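PDB 5DBN: acetate CoA-transferase subunit beta from Escherichia coli DH5[alpha], which transfers coenzyme A, by way of a covalent enzyme-CoA intermediate, from acyl-CoA thioesters such as acetyl-CoA to short-chain fatty acids such as acetoacetate, activating them for degradation. Local coordinates for residues M166-E170 with L171-R175. Residues are numbered along the deposited sequence; the frame is centred on the assembly and turned at random.
Sequences MLVTE and LAVFR
Thr169 OG1 receives two backbone N-H groups of the turn: Leu171 N at 3.1 Å, the mark of an ST turn, and Ala172 N, just beyond the corner, at 3.0 Å. The hydroxyl sits between its own N and carbonyl carbon (chi1 75°), facing inward over the turn. A glycine here would probably leave both N-H groups without this acceptor and the turn freer to flex. Thr169 N returns a bond to Ala172 O (2.9 Å), and Glu170 and Leu171 form the corner of this antiparallel hairpin. Farther along, Leu167 and Phe174 are a hydrogen-bonded pair joined in both directions; Phe174 N reaches Leu167 O in the carbonyl plane at 2.8 Å. On their face, Leu167 CD2 lies 4.0 Å from Phe174 CD2, and Phe203 meets the Phe174 ring edge-to-face. On the other face, extended Met166 runs alongside Arg175, SD 3.5 Å from NH1, and crosses Val173, CE 3.6 Å from CG1; Glu14 takes the guanidinium in a salt bridge. His141 positions the turn from outside, its backbone N hydrogen-bonded to Glu170 OE1. The hairpin continues the main mixed sheet: strand 166-168 runs parallel to strand 135-138, and strand 172-177 antiparallel to strand 180-186. A single hydroxyl thus accepts two turn amides and is also hydrogen-bonded to His141, tying the turn to a neighbouring loop, while backbone hydrogen bonds and mostly apolar side-chain contacts join the two strands.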
loop_
_atom_site.group_PDB
_atom_site.type_symbol
_atom_site.label_atom_id
_atom_site.label_comp_id
_atom_site.label_asym_id
_atom_site.label_seq_id
_atom_site.Cartn_x
_atom_site.Cartn_y
_atom_site.Cartn_z
ATOM N N MET B 166 28.260 9.920 -1.999
ATOM C CA MET B 166 28.996 11.172 -2.116
ATOM C C MET B 166 29.054 11.897 -0.776
ATOM O O MET B 166 28.030 12.070 -0.111
ATOM C CB MET B 166 28.343 12.064 -3.175
ATOM C CG MET B 166 29.112 13.336 -3.502
ATOM S SD MET B 166 28.248 14.339 -4.728
ATOM C CE MET B 166 29.438 15.646 -5.021
ATOM N N LEU B 167 30.259 12.302 -0.382
ATOM C CA LEU B 167 30.458 13.076 0.838
ATOM C C LEU B 167 31.048 14.438 0.487
ATOM O O LEU B 167 32.124 14.521 -0.108
ATOM C CB LEU B 167 31.373 12.330 1.809
ATOM C CG LEU B 167 31.780 13.098 3.068
ATOM C CD1 LEU B 167 30.552 13.481 3.882
ATOM C CD2 LEU B 167 32.745 12.281 3.906
ATOM N N VAL B 168 30.334 15.498 0.858
ATOM C CA VAL B 168 30.741 16.861 0.536
ATOM C C VAL B 168 30.986 17.680 1.801
ATOM O O VAL B 168 30.076 17.891 2.606
ATOM C CB VAL B 168 29.680 17.573 -0.327
ATOM C CG1 VAL B 168 30.163 18.957 -0.745
ATOM C CG2 VAL B 168 29.348 16.740 -1.553
ATOM N N THR B 169 32.226 18.132 1.965
ATOM C CA THR B 169 32.599 19.011 3.067
ATOM C C THR B 169 33.112 20.331 2.517
ATOM O O THR B 169 33.249 20.498 1.306
ATOM C CB THR B 169 33.675 18.381 3.976
ATOM O OG1 THR B 169 34.946 18.419 3.316
ATOM C CG2 THR B 169 33.325 16.938 4.316
ATOM N N GLU B 170 33.394 21.272 3.409
ATOM C CA GLU B 170 33.910 22.566 2.990
ATOM C C GLU B 170 35.385 22.458 2.614
ATOM O O GLU B 170 35.983 23.432 2.155
ATOM C CB GLU B 170 33.706 23.619 4.091
ATOM C CG GLU B 170 34.678 23.568 5.277
ATOM C CD GLU B 170 34.423 22.405 6.221
ATOM O OE1 GLU B 170 33.523 21.585 5.942
ATOM O OE2 GLU B 170 35.117 22.322 7.257
ATOM N N LEU B 171 35.964 21.274 2.798
ATOM C CA LEU B 171 37.371 21.059 2.483
ATOM C C LEU B 171 37.564 20.185 1.241
ATOM O O LEU B 171 38.538 20.351 0.506
ATOM C CB LEU B 171 38.079 20.404 3.672
ATOM C CG LEU B 171 38.434 21.280 4.883
ATOM C CD1 LEU B 171 39.151 20.453 5.940
ATOM C CD2 LEU B 171 39.243 22.515 4.520
ATOM N N ALA B 172 36.633 19.263 0.997
ATOM C CA ALA B 172 36.815 18.285 -0.075
ATOM C C ALA B 172 35.531 17.559 -0.481
ATOM O O ALA B 172 34.521 17.610 0.222
ATOM C CB ALA B 172 37.862 17.267 0.338
ATOM N N VAL B 173 35.594 16.878 -1.624
ATOM C CA VAL B 173 34.519 16.001 -2.078
ATOM C C VAL B 173 35.030 14.571 -2.227
ATOM O O VAL B 173 35.995 14.321 -2.949
ATOM C CB VAL B 173 33.927 16.470 -3.428
ATOM C CG1 VAL B 173 32.803 15.548 -3.876
ATOM C CG2 VAL B 173 33.424 17.902 -3.326
ATOM N N PHE B 174 34.383 13.645 -1.523
ATOM C CA PHE B 174 34.695 12.221 -1.617
ATOM C C PHE B 174 33.586 11.471 -2.348
ATOM O O PHE B 174 32.413 11.829 -2.237
ATOM C CB PHE B 174 34.881 11.604 -0.228
ATOM C CG PHE B 174 36.021 12.185 0.561
ATOM C CD1 PHE B 174 37.315 11.721 0.380
ATOM C CD2 PHE B 174 35.796 13.174 1.504
ATOM C CE1 PHE B 174 38.360 12.242 1.115
ATOM C CE2 PHE B 174 36.839 13.699 2.240
ATOM C CZ PHE B 174 38.121 13.235 2.045
ATOM N N ARG B 175 33.958 10.432 -3.092
ATOM C CA ARG B 175 32.977 9.547 -3.718
ATOM C C ARG B 175 33.276 8.086 -3.380
ATOM O O ARG B 175 34.437 7.673 -3.341
ATOM C CB ARG B 175 32.956 9.734 -5.235
ATOM C CG ARG B 175 32.468 11.096 -5.693
ATOM C CD ARG B 175 32.300 11.135 -7.201
ATOM N NE ARG B 175 31.996 12.479 -7.691
ATOM C CZ ARG B 175 30.781 13.022 -7.715
ATOM N NH1 ARG B 175 29.731 12.349 -7.262
ATOM N NH2 ARG B 175 30.617 14.251 -8.186
#